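Exotoxin 3 (PDB 2Z8L) binds sialylated glycans such as sialyl Lewis X, as a staphylococcal superantigen-like protein built from an OB-fold and a beta-grasp domain. Local coordinates at residues K30-V35 with I79-E84; P113-K118 with Q150-N155; S166-I171 with M203-R208. All coordinates share one frame; numbering follows the deposited sequence.

Interaction 1 of 3, residues K30-V35 with I79-E84; sequences KELKNV and IFVVKE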
loop_
_atom_site.group_PDB
_atom_site.type_symbol
_atom_site.label_atom_id
_atom_site.label_comp_id
_atom_site.label_asym_id
_atom_site.label_seq_id
_atom_site.Cartn_x
_atom_site.Cartn_y
_atom_site.Cartn_z
ATOM N N LYS A 30 -5.190 5.657 6.624
ATOM C CA LYS A 30 -5.330 5.080 7.961
ATOM C C LYS A 30 -5.269 3.563 7.950
ATOM O O LYS A 30 -5.634 2.934 6.958
ATOM C CB LYS A 30 -6.605 5.569 8.635
ATOM C CG LYS A 30 -7.895 5.245 7.950
ATOM C CD LYS A 30 -9.090 5.513 8.924
ATOM C CE LYS A 30 -10.477 5.645 8.234
ATOM N NZ LYS A 30 -10.534 6.680 7.118
ATOM N N GLU A 31 -4.718 2.998 9.026
ATOM C CA GLU A 31 -4.582 1.544 9.202
ATOM C C GLU A 31 -5.618 1.135 10.223
ATOM O O GLU A 31 -5.568 1.611 11.382
ATOM C CB GLU A 31 -3.180 1.197 9.725
ATOM C CG GLU A 31 -2.364 0.011 9.005
ATOM C CD GLU A 31 -3.078 -1.374 8.776
ATOM O OE1 GLU A 31 -3.031 -1.904 7.578
ATOM O OE2 GLU A 31 -3.581 -1.975 9.777
ATOM N N LEU A 32 -6.580 0.318 9.828
ATOM C CA LEU A 32 -7.608 -0.158 10.738
ATOM C C LEU A 32 -7.199 -1.553 11.155
ATOM O O LEU A 32 -6.682 -2.307 10.358
ATOM C CB LEU A 32 -8.960 -0.170 10.102
ATOM C CG LEU A 32 -9.469 1.206 9.688
ATOM C CD1 LEU A 32 -10.706 0.927 8.925
ATOM C CD2 LEU A 32 -9.706 2.133 10.881
ATOM N N LYS A 33 -7.341 -1.844 12.440
ATOM C CA LYS A 33 -6.818 -3.064 12.994
ATOM C C LYS A 33 -7.916 -3.953 13.565
ATOM O O LYS A 33 -8.812 -3.468 14.276
ATOM C CB LYS A 33 -5.827 -2.723 14.109
ATOM C CG LYS A 33 -4.624 -1.985 13.567
ATOM C CD LYS A 33 -3.754 -1.330 14.616
ATOM C CE LYS A 33 -2.671 -0.466 13.902
ATOM N NZ LYS A 33 -3.106 0.928 13.428
ATOM N N ASN A 34 -7.779 -5.249 13.308
ATOM C CA ASN A 34 -8.656 -6.259 13.847
ATOM C C ASN A 34 -10.135 -5.972 13.596
ATOM O O ASN A 34 -11.002 -6.014 14.509
ATOM C CB ASN A 34 -8.370 -6.478 15.319
ATOM C CG ASN A 34 -9.041 -7.720 15.855
ATOM O OD1 ASN A 34 -9.173 -8.702 15.156
ATOM N ND2 ASN A 34 -9.527 -7.656 17.114
ATOM N N VAL A 35 -10.460 -5.740 12.355
ATOM C CA VAL A 35 -11.847 -5.461 12.012
ATOM C C VAL A 35 -12.486 -6.674 11.318
ATOM O O VAL A 35 -11.797 -7.531 10.774
ATOM C CB VAL A 35 -11.967 -4.145 11.246
ATOM C CG1 VAL A 35 -11.570 -2.972 12.187
ATOM C CG2 VAL A 35 -11.132 -4.173 10.067
ATOM N N ILE A 79 -6.854 -3.361 7.640
ATOM C CA ILE A 79 -7.130 -2.677 6.367
ATOM C C ILE A 79 -6.393 -1.356 6.256
ATOM O O ILE A 79 -6.497 -0.497 7.134
ATOM C CB ILE A 79 -8.646 -2.425 6.173
ATOM C CG1 ILE A 79 -9.400 -3.715 6.533
ATOM C CG2 ILE A 79 -8.885 -1.909 4.735
ATOM C CD1 ILE A 79 -10.832 -3.662 6.339
ATOM N N PHE A 80 -5.680 -1.163 5.148
ATOM C CA PHE A 80 -5.059 0.110 4.842
ATOM C C PHE A 80 -5.976 0.872 3.935
ATOM O O PHE A 80 -6.150 0.492 2.782
ATOM C CB PHE A 80 -3.682 -0.108 4.168
ATOM C CG PHE A 80 -2.939 1.134 3.952
ATOM C CD1 PHE A 80 -2.441 1.869 5.037
ATOM C CD2 PHE A 80 -2.801 1.662 2.681
ATOM C CE1 PHE A 80 -1.788 3.085 4.799
ATOM C CE2 PHE A 80 -2.150 2.873 2.460
ATOM C CZ PHE A 80 -1.633 3.551 3.508
ATOM N N VAL A 81 -6.548 1.948 4.472
ATOM C CA VAL A 81 -7.579 2.726 3.831
ATOM C C VAL A 81 -7.016 4.065 3.296
ATOM O O VAL A 81 -6.338 4.809 4.031
ATOM C CB VAL A 81 -8.774 3.007 4.841
ATOM C CG1 VAL A 81 -9.818 3.915 4.159
ATOM C CG2 VAL A 81 -9.370 1.720 5.364
ATOM N N VAL A 82 -7.289 4.335 2.014
ATOM C CA VAL A 82 -7.058 5.625 1.375
ATOM C C VAL A 82 -8.378 6.009 0.729
ATOM O O VAL A 82 -8.887 5.305 -0.108
ATOM C CB VAL A 82 -5.897 5.564 0.331
ATOM C CG1 VAL A 82 -5.744 6.929 -0.345
ATOM C CG2 VAL A 82 -4.631 5.113 1.001
ATOM N N LYS A 83 -8.976 7.096 1.182
ATOM C CA LYS A 83 -10.288 7.469 0.705
ATOM C C LYS A 83 -10.244 7.744 -0.784
ATOM O O LYS A 83 -9.424 8.553 -1.233
ATOM C CB LYS A 83 -10.755 8.701 1.469
ATOM C CG LYS A 83 -12.180 8.968 1.356
ATOM C CD LYS A 83 -12.583 10.118 2.284
ATOM C CE LYS A 83 -12.236 9.794 3.755
ATOM N NZ LYS A 83 -13.203 10.428 4.718
ATOM N N GLU A 84 -11.060 7.045 -1.574
ATOM C CA GLU A 84 -11.156 7.310 -3.010
ATOM C C GLU A 84 -12.404 8.134 -3.273
ATOM O O GLU A 84 -12.440 8.992 -4.160
ATOM C CB GLU A 84 -11.193 6.028 -3.845
ATOM C CG GLU A 84 -9.987 5.096 -3.679
ATOM C CD GLU A 84 -8.672 5.617 -4.313
ATOM O OE1 GLU A 84 -8.703 6.533 -5.186
ATOM O OE2 GLU A 84 -7.595 5.075 -3.937
#

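Interaction 2 of 3, residues P113-K118 with Q150-N155; sequences PKFVIK and QYLIQN. Unlike the reference sequence in segment 113-118: Lys114 (reference Arg). Unlike the reference sequence in segment 150-155: Asn155 (reference Asp).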
loop_
_atom_site.group_PDB
_atom_site.type_symbol
_atom_site.label_atom_id
_atom_site.label_comp_id
_atom_site.label_asym_id
_atom_site.label_seq_id
_atom_site.Cartn_x
_atom_site.Cartn_y
_atom_site.Cartn_z
ATOM N N PRO A 113 14.291 -3.830 6.247
ATOM C CA PRO A 113 15.042 -3.868 4.970
ATOM C C PRO A 113 15.652 -2.504 4.647
ATOM O O PRO A 113 15.055 -1.481 4.920
ATOM C CB PRO A 113 13.973 -4.239 3.933
ATOM C CG PRO A 113 12.634 -3.866 4.599
ATOM C CD PRO A 113 12.857 -4.111 6.066
ATOM N N LYS A 114 16.821 -2.517 4.051
ATOM C CA LYS A 114 17.375 -1.286 3.487
ATOM C C LYS A 114 16.495 -0.743 2.350
ATOM O O LYS A 114 15.955 -1.506 1.564
ATOM C CB LYS A 114 18.767 -1.579 2.958
ATOM C CG LYS A 114 19.774 -1.768 4.079
ATOM C CD LYS A 114 21.184 -1.842 3.614
ATOM C CE LYS A 114 22.048 -2.492 4.644
ATOM N NZ LYS A 114 23.514 -2.532 4.295
ATOM N N PHE A 115 16.367 0.586 2.274
ATOM C CA PHE A 115 15.706 1.275 1.188
ATOM C C PHE A 115 16.780 2.125 0.515
ATOM O O PHE A 115 17.218 3.090 1.126
ATOM C CB PHE A 115 14.585 2.174 1.750
ATOM C CG PHE A 115 13.705 2.796 0.747
ATOM C CD1 PHE A 115 13.597 2.342 -0.563
ATOM C CD2 PHE A 115 12.884 3.821 1.137
ATOM C CE1 PHE A 115 12.704 2.930 -1.461
ATOM C CE2 PHE A 115 12.039 4.419 0.236
ATOM C CZ PHE A 115 11.938 3.969 -1.039
ATOM N N VAL A 116 17.236 1.685 -0.652
ATOM C CA VAL A 116 18.404 2.325 -1.341
ATOM C C VAL A 116 17.798 3.276 -2.370
ATOM O O VAL A 116 17.154 2.841 -3.321
ATOM C CB VAL A 116 19.317 1.296 -2.021
ATOM C CG1 VAL A 116 20.485 1.941 -2.654
ATOM C CG2 VAL A 116 19.872 0.266 -1.001
ATOM N N ILE A 117 17.976 4.568 -2.150
ATOM C CA ILE A 117 17.373 5.585 -2.944
ATOM C C ILE A 117 18.457 6.256 -3.783
ATOM O O ILE A 117 19.350 6.904 -3.230
ATOM C CB ILE A 117 16.710 6.591 -2.060
ATOM C CG1 ILE A 117 15.645 5.895 -1.190
ATOM C CG2 ILE A 117 16.086 7.739 -2.885
ATOM C CD1 ILE A 117 15.328 6.634 0.037
ATOM N N LYS A 118 18.336 6.105 -5.087
ATOM C CA LYS A 118 19.309 6.697 -6.022
ATOM C C LYS A 118 18.654 7.920 -6.593
ATOM O O LYS A 118 17.735 7.772 -7.403
ATOM C CB LYS A 118 19.672 5.710 -7.114
ATOM C CG LYS A 118 20.500 4.556 -6.557
ATOM C CD LYS A 118 21.220 3.776 -7.615
ATOM C CE LYS A 118 22.320 2.873 -6.993
ATOM N NZ LYS A 118 23.468 2.582 -7.950
ATOM N N GLN A 150 4.986 8.384 -0.237
ATOM C CA GLN A 150 4.815 9.501 0.659
ATOM C C GLN A 150 6.155 9.919 1.310
ATOM O O GLN A 150 6.438 11.081 1.409
ATOM C CB GLN A 150 3.752 9.168 1.703
ATOM C CG GLN A 150 3.341 10.375 2.522
ATOM C CD GLN A 150 1.996 10.213 3.182
ATOM O OE1 GLN A 150 1.928 9.766 4.342
ATOM N NE2 GLN A 150 0.910 10.587 2.467
ATOM N N TYR A 151 6.965 8.936 1.695
ATOM C CA TYR A 151 8.288 9.198 2.286
ATOM C C TYR A 151 9.184 9.916 1.257
ATOM O O TYR A 151 9.894 10.861 1.572
ATOM C CB TYR A 151 8.936 7.918 2.705
ATOM C CG TYR A 151 10.317 8.063 3.237
ATOM C CD1 TYR A 151 10.517 8.442 4.550
ATOM C CD2 TYR A 151 11.410 7.812 2.444
ATOM C CE1 TYR A 151 11.805 8.619 5.043
ATOM C CE2 TYR A 151 12.703 7.974 2.917
ATOM C CZ TYR A 151 12.891 8.371 4.222
ATOM O OH TYR A 151 14.172 8.527 4.682
ATOM N N LEU A 152 9.140 9.461 0.005
ATOM C CA LEU A 152 9.964 10.075 -1.039
ATOM C C LEU A 152 9.520 11.486 -1.425
ATOM O O LEU A 152 10.337 12.345 -1.804
ATOM C CB LEU A 152 10.034 9.155 -2.276
ATOM C CG LEU A 152 10.694 7.794 -2.093
ATOM C CD1 LEU A 152 10.454 6.974 -3.351
ATOM C CD2 LEU A 152 12.184 7.957 -1.755
ATOM N N ILE A 153 8.207 11.758 -1.348
ATOM C CA ILE A 153 7.695 13.071 -1.601
ATOM C C ILE A 153 8.156 14.033 -0.509
ATOM O O ILE A 153 8.578 15.166 -0.809
ATOM C CB ILE A 153 6.163 13.055 -1.707
ATOM C CG1 ILE A 153 5.745 12.374 -3.011
ATOM C CG2 ILE A 153 5.586 14.485 -1.700
ATOM C CD1 ILE A 153 4.236 11.858 -2.998
ATOM N N GLN A 154 8.061 13.565 0.732
ATOM C CA GLN A 154 8.407 14.409 1.907
ATOM C C GLN A 154 9.912 14.656 2.051
ATOM O O GLN A 154 10.329 15.692 2.580
ATOM C CB GLN A 154 7.908 13.770 3.202
ATOM C CG GLN A 154 6.384 13.664 3.333
ATOM C CD GLN A 154 5.915 12.743 4.478
ATOM O OE1 GLN A 154 6.621 11.799 4.901
ATOM N NE2 GLN A 154 4.685 12.963 4.923
ATOM N N ASN A 155 10.722 13.693 1.635
ATOM C CA ASN A 155 12.158 13.714 1.963
ATOM C C ASN A 155 13.123 13.759 0.773
ATOM O O ASN A 155 14.282 14.136 0.942
ATOM C CB ASN A 155 12.483 12.530 2.842
ATOM C CG ASN A 155 11.720 12.549 4.133
ATOM O OD1 ASN A 155 10.738 11.818 4.317
ATOM N ND2 ASN A 155 12.165 13.390 5.044
#

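Interaction 3 of 3, residues S166-I171 with M203-R208; sequences SKIKVI and MEANIR. Unlike the reference sequence in segment 166-171: Ile171 (reference Thr). Unlike the reference sequence in segment 203-208: Met203 (reference Ile).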
loop_
_atom_site.group_PDB
_atom_site.type_symbol
_atom_site.label_atom_id
_atom_site.label_comp_id
_atom_site.label_asym_id
_atom_site.label_seq_id
_atom_site.Cartn_x
_atom_site.Cartn_y
_atom_site.Cartn_z
ATOM N N SER A 166 11.108 6.522 -13.573
ATOM C CA SER A 166 11.421 6.304 -12.158
ATOM C C SER A 166 10.598 5.124 -11.638
ATOM O O SER A 166 9.411 4.997 -11.960
ATOM C CB SER A 166 11.092 7.581 -11.314
ATOM O OG SER A 166 12.028 8.622 -11.584
ATOM N N LYS A 167 11.182 4.319 -10.765
ATOM C CA LYS A 167 10.450 3.169 -10.182
ATOM C C LYS A 167 10.941 2.862 -8.766
ATOM O O LYS A 167 12.047 3.227 -8.390
ATOM C CB LYS A 167 10.619 1.864 -10.975
ATOM C CG LYS A 167 10.298 1.862 -12.450
ATOM C CD LYS A 167 10.977 0.709 -13.168
ATOM C CE LYS A 167 10.676 0.639 -14.720
ATOM N NZ LYS A 167 10.464 1.980 -15.347
ATOM N N ILE A 168 10.078 2.175 -8.021
ATOM C CA ILE A 168 10.433 1.503 -6.769
ATOM C C ILE A 168 10.413 -0.004 -7.056
ATOM O O ILE A 168 9.553 -0.464 -7.815
ATOM C CB ILE A 168 9.432 1.845 -5.656
ATOM C CG1 ILE A 168 9.509 3.299 -5.255
ATOM C CG2 ILE A 168 9.707 0.962 -4.423
ATOM C CD1 ILE A 168 8.293 3.667 -4.411
ATOM N N LYS A 169 11.386 -0.727 -6.534
ATOM C CA LYS A 169 11.449 -2.193 -6.653
ATOM C C LYS A 169 11.585 -2.738 -5.240
ATOM O O LYS A 169 12.461 -2.335 -4.493
ATOM C CB LYS A 169 12.594 -2.605 -7.519
ATOM C CG LYS A 169 12.734 -4.050 -7.800
ATOM C CD LYS A 169 13.801 -4.288 -8.812
ATOM C CE LYS A 169 14.440 -5.647 -8.654
ATOM N NZ LYS A 169 15.424 -5.953 -9.724
ATOM N N VAL A 170 10.686 -3.638 -4.871
ATOM C CA VAL A 170 10.752 -4.377 -3.594
ATOM C C VAL A 170 11.253 -5.780 -3.896
ATOM O O VAL A 170 10.675 -6.470 -4.737
ATOM C CB VAL A 170 9.356 -4.469 -2.957
ATOM C CG1 VAL A 170 9.382 -5.358 -1.727
ATOM C CG2 VAL A 170 8.776 -3.032 -2.653
ATOM N N ILE A 171 12.363 -6.178 -3.284
ATOM C CA ILE A 171 13.037 -7.412 -3.617
ATOM C C ILE A 171 12.927 -8.350 -2.415
ATOM O O ILE A 171 13.182 -7.958 -1.253
ATOM C CB ILE A 171 14.512 -7.166 -3.943
ATOM C CG1 ILE A 171 14.653 -6.158 -5.087
ATOM C CG2 ILE A 171 15.182 -8.537 -4.281
ATOM C CD1 ILE A 171 16.058 -5.461 -5.194
ATOM N N MET A 203 14.652 -2.699 -0.679
ATOM C CA MET A 203 13.830 -1.947 -1.591
ATOM C C MET A 203 14.736 -0.925 -2.240
ATOM O O MET A 203 15.737 -0.494 -1.636
ATOM C CB MET A 203 12.706 -1.289 -0.832
ATOM C CG MET A 203 11.937 -2.366 -0.113
ATOM S SD MET A 203 10.583 -1.794 0.796
ATOM C CE MET A 203 11.403 -0.701 1.870
ATOM N N GLU A 204 14.441 -0.645 -3.504
ATOM C CA GLU A 204 15.252 0.292 -4.291
ATOM C C GLU A 204 14.349 1.321 -4.913
ATOM O O GLU A 204 13.189 1.037 -5.184
ATOM C CB GLU A 204 16.001 -0.479 -5.351
ATOM C CG GLU A 204 16.757 -1.660 -4.856
ATOM C CD GLU A 204 17.401 -2.443 -5.973
ATOM O OE1 GLU A 204 16.940 -2.371 -7.154
ATOM O OE2 GLU A 204 18.392 -3.162 -5.662
ATOM N N ALA A 205 14.810 2.552 -5.041
ATOM C CA ALA A 205 14.069 3.567 -5.763
ATOM C C ALA A 205 15.080 4.352 -6.565
ATOM O O ALA A 205 16.198 4.600 -6.109
ATOM C CB ALA A 205 13.375 4.482 -4.869
ATOM N N ASN A 206 14.716 4.639 -7.805
ATOM C CA ASN A 206 15.515 5.531 -8.670
ATOM C C ASN A 206 14.611 6.742 -8.926
ATOM O O ASN A 206 13.467 6.549 -9.405
ATOM C CB ASN A 206 15.952 4.791 -9.957
ATOM C CG ASN A 206 17.011 3.681 -9.696
ATOM O OD1 ASN A 206 16.759 2.654 -9.046
ATOM N ND2 ASN A 206 18.219 3.898 -10.211
ATOM N N ILE A 207 15.015 7.934 -8.460
ATOM C CA ILE A 207 14.191 9.159 -8.430
ATOM C C ILE A 207 14.890 10.242 -9.283
ATOM O O ILE A 207 16.115 10.441 -9.159
ATOM C CB ILE A 207 14.198 9.883 -7.034
ATOM C CG1 ILE A 207 13.673 9.106 -5.876
ATOM C CG2 ILE A 207 13.445 11.283 -7.101
ATOM C CD1 ILE A 207 13.574 10.027 -4.696
ATOM N N ARG A 208 14.114 10.979 -10.087
ATOM C CA ARG A 208 14.662 12.057 -10.942
ATOM C C ARG A 208 15.030 13.279 -10.102
ATOM O O ARG A 208 15.706 14.221 -10.552
ATOM C CB ARG A 208 13.658 12.452 -12.041
ATOM C CG ARG A 208 13.454 11.423 -13.148
ATOM C CD ARG A 208 14.291 11.765 -14.371
ATOM N NE ARG A 208 14.204 10.772 -15.455
ATOM C CZ ARG A 208 15.109 10.637 -16.436
ATOM N NH1 ARG A 208 16.202 11.409 -16.484
ATOM N NH2 ARG A 208 14.933 9.710 -17.377
ATOM O OXT ARG A 208 14.675 13.364 -8.920
HETATM O O HOH W 1 11.328 10.547 -9.933
HETATM O O HOH W 2 14.439 0.985 -8.602
#

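Interaction 1 of 3, residues K30-V35 with I79-E84
Lys30 and Val81 lie side by side and point the same way, the lysine CG 3.9 Å from Val81 CB. Lys30 CG sits between the backbone N and the carbonyl carbon (chi1 60°), which keeps the start of the chain beside the valine; beyond it the chain runs on extended until NZ turns off, coming within 4.1 Å of Val81 CG1. Next on this face, Leu32 slants across the same valine, Leu32 CD1 against Val81 CG2 at 3.9 Å. Val35 meets Ile79 at about a right angle, its CG2 on the isoleucine CD1 at 3.8 Å. Beneath these side chains, strands 30-33 and 77-81 of the OB-fold domain run antiparallel. Lys30 pairs with Val81 and Leu32 with Ile79, each through two backbone hydrogen bonds; that from Leu32 N to Ile79 O is 2.8 Å long and nearly straight (175°). Glu31 and Phe80, the non-hydrogen-bonded pair between them, occupy the other face. Glu31 CG lies at the edge of the Phe80 ring, near its plane, while OE1 stands 3.9 Å from Phe80 CB. Helix 141-155 of the beta-grasp domain covers this face, with Lys142, Glu143 and Lys147 against Phe80; on the first face Phe50 touches Leu32 and Ile79.

Interaction 2 of 3, residues P113-K118 with Q150-N155
Leu152 reaches out of helix 141-155 to Phe115 and Ile117 on strand 114-121. Leu152 CB leads to CG, which lies anti to the carbonyl carbon and beside the backbone N (chi1 -63°), 4.2 Å from Phe115 CZ. There the chain forks. Leu152 CD1 stays with the phenylalanine, 4.1 Å from Phe115 CZ, whereas Leu152 CD2 touches both strand residues: it lies 3.9 Å from Ile117 CD1, with CG1 and CG2 of that isoleucine little farther off, and also approaches Phe115 CE2 and CZ. Leucine and phenylalanine meet tip to tip, while leucine and isoleucine slide past each other in opposite directions. Ile117 also lies against its strand neighbour, placing CG1 3.9 Å above the Phe115 ring plane, over the centre.

Tyr151, one residue earlier on the helix, touches both strand residues. The Tyr151 and Phe115 side chains slide past each other in opposite directions, Tyr151 CD2 at the edge of the phenylalanine ring, near its plane, 4.1 Å from Phe115 CE2. Ile117 CD1 in turn touches the edge of the tyrosine ring at Tyr151 CE2, also at 4.1 Å. This is the packing of the beta-grasp fold, a helix laid across one face of a mixed sheet; here the axes of strand segment 114-118 and helix segment 150-155 come within 12.0 Å, at 49°. Phe156 adds to the cover of Ile117, and Leu158 touches Leu152. No hydrogen bond joins the two segments, so at this point helix and strand are held by dispersion and the exclusion of water, with shape rather than direction deciding the fit.

Interaction 3 of 3, residues S166-I171 with M203-R208
Lys169 and Glu204 face each other as a hydrogen-bonded pair of antiparallel strands, with Glu204 N to Lys169 O at 2.8 Å and Lys169 N to Glu204 O at 2.9 Å. Asn206 N adds a bond to Lys167 O, whereas the return bond from Lys167 N to Asn206 O is long and weak. One water donates to Ser166 OG at 2.6 Å and accepts from Arg208 N; another bridges Lys167 O and Asn206 OD1. Ser166 OG also bonds to Pro163 O, and Arg208 forms a salt bridge with Asp165.

Of the charged side chains, Lys169 and Glu204 run side by side in the same direction. Their charged ends do not touch, Lys169 NZ being 4.7 Å from Glu204 OE1, and Lys169 makes a cation-pi contact with Tyr177 of the glycan pocket.

Separately, the methyl Ile171 CD1 makes van der Waals contact with the Glu204 carboxylate, 3.3 Å from OE2; chi1 of -51°, CG anti to the carbonyl carbon, sets Glu204 CG 3.9 Å from Ile171 CD1. Apolar contacts fill the other face. Val170 CG2 lies 4.1 Å from Met203 SD, side by side and pointing the same way, though the methionine end turns off, and Ile168 CG1 is equally far from Ala205 CB. That face packs beneath helix 141-155, where Leu148 meets Ile168 and Met203 and Leu152 meets Ile168 and Ile207. Within the beta-grasp sheet, strand 200-207 lies between 167-172 and 114-121, with 177-181 beyond 167-172.

How the interactions relate
Interactions 2 and 3 belong to one beta-grasp domain and touch, their centres about 9 Å apart: Val116 N probably bonds to Met203 O and Lys118 N to Ala205 O, joining neighbouring strands of one sheet. Interaction 2 is buried and wholly apolar, joining helix to sheet. Interaction 3 joins strand to strand, with an apolar face under that helix and a charged face near the bound sialic acid. Interaction 1 also pairs antiparallel strands, but in the OB-fold domain, its centre about 22 Å from that of interaction 2. It too is only partly buried. Helix 141-155 is common ground: it provides one side of interaction 2 and touches residues of both other contacts.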